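Local coordinates for protein SusD homolog (PDB 4MRU) that probably binds mucin O-glycans, as a TPR-like, SusD-family outer-membrane lipoprotein of Bacteroides thetaiotaomicron, at residues E347-Y352 / V398-M403; G230-N235 / M325-V330. All blocks are in the same frame, centred on the assembly; numbering follows the deposited sequence. Where two conformers were deposited one is given.

Contact 1: E347-Y352 / V398-M403. With EDO (1,2-ethanediol), chain L.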
loop_
_atom_site.group_PDB
_atom_site.type_symbol
_atom_site.label_atom_id
_atom_site.label_comp_id
_atom_site.label_asym_id
_atom_site.label_seq_id
_atom_site.Cartn_x
_atom_site.Cartn_y
_atom_site.Cartn_z
ATOM N N GLU A 347 22.087 12.573 -0.540
ATOM C CA GLU A 347 21.974 12.414 -1.983
ATOM C C GLU A 347 20.977 11.330 -2.420
ATOM O O GLU A 347 20.896 10.279 -1.809
ATOM C CB GLU A 347 23.341 12.063 -2.559
ATOM C CG GLU A 347 24.366 13.174 -2.421
ATOM C CD GLU A 347 24.141 14.302 -3.404
ATOM O OE1 GLU A 347 23.557 14.056 -4.487
ATOM O OE2 GLU A 347 24.565 15.429 -3.095
ATOM N N ALA A 348 20.245 11.600 -3.508
ATOM C CA ALA A 348 19.279 10.661 -4.076
ATOM C C ALA A 348 19.857 9.272 -4.305
ATOM O O ALA A 348 19.239 8.299 -3.879
ATOM C CB ALA A 348 18.717 11.211 -5.380
ATOM N N LYS A 349 21.041 9.162 -4.925
ATOM C CA LYS A 349 21.638 7.832 -5.143
ATOM C C LYS A 349 21.918 7.086 -3.823
ATOM O O LYS A 349 21.695 5.884 -3.717
ATOM C CB LYS A 349 22.944 7.915 -5.937
ATOM C CG LYS A 349 23.642 6.576 -6.178
ATOM C CD LYS A 349 25.011 6.742 -6.777
ATOM C CE LYS A 349 25.626 5.392 -7.127
ATOM N NZ LYS A 349 26.964 5.501 -7.752
ATOM N N ASP A 350 22.435 7.814 -2.823
ATOM C CA ASP A 350 22.744 7.198 -1.544
ATOM C C ASP A 350 21.488 6.664 -0.838
ATOM O O ASP A 350 21.506 5.565 -0.299
ATOM C CB ASP A 350 23.508 8.173 -0.661
ATOM C CG ASP A 350 24.877 8.482 -1.244
ATOM O OD1 ASP A 350 25.381 7.641 -2.031
ATOM O OD2 ASP A 350 25.429 9.550 -0.955
ATOM N N PHE A 351 20.412 7.445 -0.852
ATOM C CA PHE A 351 19.140 6.968 -0.275
ATOM C C PHE A 351 18.604 5.769 -1.034
ATOM O O PHE A 351 18.086 4.842 -0.427
ATOM C CB PHE A 351 18.089 8.072 -0.260
ATOM C CG PHE A 351 18.329 9.117 0.812
ATOM C CD1 PHE A 351 18.480 8.744 2.141
ATOM C CD2 PHE A 351 18.408 10.454 0.491
ATOM C CE1 PHE A 351 18.695 9.693 3.141
ATOM C CE2 PHE A 351 18.637 11.421 1.482
ATOM C CZ PHE A 351 18.797 11.037 2.812
ATOM N N TYR A 352 18.717 5.804 -2.361
ATOM C CA TYR A 352 18.279 4.695 -3.178
ATOM C C TYR A 352 19.042 3.437 -2.805
ATOM O O TYR A 352 18.445 2.374 -2.551
ATOM C CB TYR A 352 18.474 5.021 -4.673
ATOM C CG TYR A 352 18.244 3.866 -5.637
ATOM C CD1 TYR A 352 16.956 3.417 -5.937
ATOM C CD2 TYR A 352 19.302 3.248 -6.262
ATOM C CE1 TYR A 352 16.751 2.384 -6.816
ATOM C CE2 TYR A 352 19.107 2.236 -7.167
ATOM C CZ TYR A 352 17.829 1.800 -7.434
ATOM O OH TYR A 352 17.675 0.801 -8.339
ATOM N N VAL A 398 18.445 -1.950 -12.288
ATOM C CA VAL A 398 18.717 -1.553 -10.892
ATOM C C VAL A 398 19.787 -0.468 -10.775
ATOM O O VAL A 398 19.648 0.471 -9.983
ATOM C CB VAL A 398 19.178 -2.735 -10.034
ATOM C CG1 VAL A 398 19.446 -2.272 -8.603
ATOM C CG2 VAL A 398 18.134 -3.851 -10.046
ATOM N N LYS A 399 20.822 -0.570 -11.589
ATOM C CA LYS A 399 21.969 0.335 -11.451
ATOM C C LYS A 399 21.583 1.818 -11.651
ATOM O O LYS A 399 20.996 2.207 -12.665
ATOM C CB LYS A 399 23.093 -0.074 -12.410
ATOM C CG LYS A 399 24.414 0.699 -12.257
ATOM C CD LYS A 399 25.479 0.177 -13.208
ATOM C CE LYS A 399 26.843 0.826 -13.011
ATOM N NZ LYS A 399 26.767 2.286 -13.307
ATOM N N TRP A 400 21.985 2.638 -10.694
ATOM C CA TRP A 400 21.720 4.098 -10.720
ATOM C C TRP A 400 22.261 4.778 -11.986
ATOM O O TRP A 400 23.356 4.468 -12.458
ATOM C CB TRP A 400 22.283 4.763 -9.451
ATOM C CG TRP A 400 21.944 6.226 -9.319
ATOM C CD1 TRP A 400 22.736 7.292 -9.654
ATOM C CD2 TRP A 400 20.713 6.771 -8.853
ATOM N NE1 TRP A 400 22.067 8.459 -9.423
ATOM C CE2 TRP A 400 20.832 8.160 -8.903
ATOM C CE3 TRP A 400 19.515 6.211 -8.402
ATOM C CZ2 TRP A 400 19.798 9.015 -8.498
ATOM C CZ3 TRP A 400 18.500 7.062 -7.945
ATOM C CH2 TRP A 400 18.650 8.434 -8.004
ATOM N N ASN A 401 21.465 5.685 -12.552
ATOM C CA ASN A 401 21.870 6.426 -13.731
ATOM C C ASN A 401 22.551 7.681 -13.220
ATOM O O ASN A 401 21.912 8.526 -12.629
ATOM C CB ASN A 401 20.688 6.768 -14.625
ATOM C CG ASN A 401 21.106 7.470 -15.909
ATOM O OD1 ASN A 401 22.039 8.271 -15.920
ATOM N ND2 ASN A 401 20.377 7.231 -16.972
ATOM N N GLU A 402 23.831 7.813 -13.480
ATOM C CA GLU A 402 24.657 8.884 -12.875
ATOM C C GLU A 402 24.349 10.273 -13.410
ATOM O O GLU A 402 24.912 11.263 -12.933
ATOM C CB GLU A 402 26.136 8.556 -13.083
ATOM C CG GLU A 402 26.621 7.273 -12.409
ATOM C CD GLU A 402 26.524 7.265 -10.893
ATOM O OE1 GLU A 402 26.525 8.346 -10.231
ATOM O OE2 GLU A 402 26.508 6.145 -10.327
HETATM N N MSE A 403 23.480 10.365 -14.429
HETATM C CA MSE A 403 23.001 11.662 -14.874
HETATM C C MSE A 403 22.102 12.273 -13.824
HETATM O O MSE A 403 21.783 13.446 -13.911
HETATM C CB MSE A 403 22.196 11.555 -16.153
HETATM C CG MSE A 403 22.964 11.037 -17.346
HETATM SE SE MSE A 403 24.138 12.510 -17.886
HETATM C CE MSE A 403 25.610 11.420 -18.622
HETATM C C1 EDO L . 24.731 2.656 -16.515
HETATM O O1 EDO L . 24.680 3.288 -15.211
HETATM C C2 EDO L . 26.147 2.463 -17.053
HETATM O O2 EDO L . 27.008 1.753 -16.135
HETATM O O HOH W 1 28.260 8.227 -8.166
#
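In this SusD-like, TPR-related fold, the first turn of helix 348-363 packs against an irregular segment, V398-M403, that leads toward helix 408-423. W400 has the most surface buried here: its CG lies anti to the backbone N (chi1 -174°), and the indole lies against A348, K349 and Y352. K349 crosses one indole face, its CB 3.6 Å from the centroid of the W400 five-membered ring and only 8° off the ring normal, a CH-pi contact. Extended at every torsion, the lysine runs on past the ring until NZ forms a salt bridge, 2.7 Å long, with the syn lone pair of E402 OE2. One water accepts from K349 NZ and donates to E402 OE1, so OE2 is held directly and OE1 through the water. The side chain of K349 passes about 4 Å from a bound magnesium ion, close to N373, a magnesium-binding residue. Y352 meets the six-membered ring obliquely, the planes at 44°, with CD2 of Y352 3.7 Å from CE3 of W400. A348 adds its CB near W400 CH2 and also touches A338 of helix 327-339. Y352 OH donates to V398 O over 2.6 Å, in the carbonyl plane and on a lone pair.

Contact 2: G230-N235 / M325-V330; sequences GVIEKN and MTASEV
Apolar packing carries most of the interface between G230-N235 and M325-V330. I232 has the largest buried area and uses two branches: CG2, anti to its backbone N, lies 3.7 Å from A327 N, whereas CD1 approaches CG of selenomethionine M325 at 4.0 Å. V231 and V330 cross obliquely, V231 CG2 coming within 3.5 Å of V330 CG1, and this same V330 methyl also lies 3.3 Å from I232 O. The A327 methyl points toward the loop backbone, equally near E233 C and K234 C at 3.8 Å. The fold element met here is the N-terminus of helix 327-339 in the alpha-helical, TPR-related SusD architecture; T326 is its N-cap, OG1 accepting from E329 N at an N-H...O angle of 165°. No direct hydrogen bond joins the two segments; polar linkage is indirect, through two waters and N238. One water donates to I232 O and to A327 O; a second donates to N235 OD1 at 2.6 Å and accepts from S328 N. N238 OD1 accepts from A327 N, while N238 ND2 donates to N235 OD1. N235 ND2 hydrogen-bonds to E361 OE2 and L358 O of helix 348-363, and E233 OE2 salt-bridges R334 NH1 of helix 327-339.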
loop_
_atom_site.group_PDB
_atom_site.type_symbol
_atom_site.label_atom_id
_atom_site.label_comp_id
_atom_site.label_asym_id
_atom_site.label_seq_id
_atom_site.Cartn_x
_atom_site.Cartn_y
_atom_site.Cartn_z
ATOM N N GLY A 230 12.785 13.262 12.660
ATOM C CA GLY A 230 13.292 11.926 12.829
ATOM C C GLY A 230 12.319 10.896 12.249
ATOM O O GLY A 230 11.207 10.757 12.722
ATOM N N VAL A 231 12.776 10.140 11.244
ATOM C CA VAL A 231 11.990 9.090 10.603
ATOM C C VAL A 231 12.658 7.743 10.876
ATOM O O VAL A 231 13.755 7.699 11.448
ATOM C CB VAL A 231 11.841 9.317 9.089
ATOM C CG1 VAL A 231 10.939 10.523 8.809
ATOM C CG2 VAL A 231 13.213 9.521 8.399
ATOM N N ILE A 232 11.975 6.655 10.509
ATOM C CA ILE A 232 12.500 5.310 10.652
ATOM C C ILE A 232 13.708 5.131 9.728
ATOM O O ILE A 232 13.600 5.270 8.510
ATOM C CB ILE A 232 11.409 4.251 10.319
ATOM C CG1 ILE A 232 10.244 4.334 11.306
ATOM C CG2 ILE A 232 11.986 2.854 10.307
ATOM C CD1 ILE A 232 9.005 3.591 10.853
ATOM N N GLU A 233 14.858 4.815 10.329
ATOM C CA GLU A 233 16.133 4.668 9.586
ATOM C C GLU A 233 16.792 3.310 9.770
ATOM O O GLU A 233 17.678 2.955 9.020
ATOM C CB GLU A 233 17.117 5.748 10.008
ATOM C CG GLU A 233 16.739 7.124 9.548
ATOM C CD GLU A 233 17.834 8.165 9.825
ATOM O OE1 GLU A 233 18.100 8.431 10.990
ATOM O OE2 GLU A 233 18.409 8.711 8.881
ATOM N N LYS A 234 16.359 2.561 10.779
ATOM C CA LYS A 234 16.892 1.270 11.095
ATOM C C LYS A 234 15.782 0.258 11.053
ATOM O O LYS A 234 14.671 0.577 11.453
ATOM C CB LYS A 234 17.425 1.254 12.541
ATOM C CG LYS A 234 18.600 2.160 12.844
ATOM C CD LYS A 234 19.011 2.050 14.308
ATOM C CE LYS A 234 17.812 2.161 15.248
ATOM N NZ LYS A 234 18.181 2.396 16.666
ATOM N N ASN A 235 16.069 -0.952 10.600
ATOM C CA ASN A 235 15.046 -1.972 10.541
ATOM C C ASN A 235 14.435 -2.323 11.929
ATOM O O ASN A 235 13.305 -2.741 12.030
ATOM C CB ASN A 235 15.614 -3.216 9.868
ATOM C CG ASN A 235 15.536 -3.119 8.346
ATOM O OD1 ASN A 235 14.514 -2.712 7.777
ATOM N ND2 ASN A 235 16.603 -3.499 7.685
HETATM N N MSE A 325 5.301 -0.067 7.886
HETATM C CA MSE A 325 6.238 0.901 7.335
HETATM C C MSE A 325 7.620 0.492 7.725
HETATM O O MSE A 325 7.891 0.200 8.880
HETATM C CB MSE A 325 5.914 2.293 7.869
HETATM C CG MSE A 325 7.009 3.240 7.368
HETATM SE SE MSE A 325 6.585 4.519 5.958
HETATM C CE MSE A 325 4.827 5.056 6.707
ATOM N N THR A 326 8.515 0.468 6.727
ATOM C CA THR A 326 9.882 0.059 6.956
ATOM C C THR A 326 10.911 1.140 6.618
ATOM O O THR A 326 10.665 2.100 5.876
ATOM C CB THR A 326 10.255 -1.143 6.099
ATOM O OG1 THR A 326 10.280 -0.729 4.714
ATOM C CG2 THR A 326 9.295 -2.291 6.345
ATOM N N ALA A 327 12.077 0.956 7.190
ATOM C CA ALA A 327 13.240 1.795 6.877
ATOM C C ALA A 327 13.525 1.844 5.393
ATOM O O ALA A 327 13.875 2.890 4.889
ATOM C CB ALA A 327 14.451 1.295 7.629
ATOM N N SER A 328 13.387 0.731 4.681
ATOM C CA SER A 328 13.593 0.735 3.223
ATOM C C SER A 328 12.636 1.697 2.528
ATOM O O SER A 328 13.040 2.509 1.703
ATOM C CB SER A 328 13.417 -0.668 2.633
ATOM O OG SER A 328 13.622 -0.661 1.246
ATOM N N GLU A 329 11.366 1.652 2.893
ATOM C CA GLU A 329 10.365 2.543 2.256
ATOM C C GLU A 329 10.716 4.007 2.502
ATOM O O GLU A 329 10.696 4.859 1.594
ATOM C CB GLU A 329 8.936 2.261 2.740
ATOM C CG GLU A 329 7.902 3.239 2.119
ATOM C CD GLU A 329 6.440 3.186 2.653
ATOM O OE1 GLU A 329 6.049 2.270 3.412
ATOM O OE2 GLU A 329 5.667 4.116 2.298
ATOM N N VAL A 330 11.102 4.312 3.735
ATOM C CA VAL A 330 11.484 5.687 4.103
ATOM C C VAL A 330 12.713 6.157 3.316
ATOM O O VAL A 330 12.737 7.264 2.812
ATOM C CB VAL A 330 11.732 5.783 5.629
ATOM C CG1 VAL A 330 12.440 7.081 6.007
ATOM C CG2 VAL A 330 10.410 5.706 6.334
HETATM O O HOH W 2 15.139 4.768 6.274
HETATM O O HOH W 3 13.427 -2.154 5.515
#

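How the contacts relate
From the N terminus, the chain leaves helix 216-229 and enters the loop of contact 2, whose partner comes 90 residues later at the start of helix 327-339. Only after that loop has closed does contact 1 open, at the beginning of helix 348-363, to close 46 residues on in the segment before helix 408-423. The two closures are therefore in series, neither nesting nor crossing. Helices 327-339 and 348-363 are consecutive and connect them: contact 2 joins the first to the loop after helix 216-229, and contact 1 joins the second to the approach to helix 408-423. Their centres lie 18 Å apart, with nearest atoms about 6 Å apart and no direct touch.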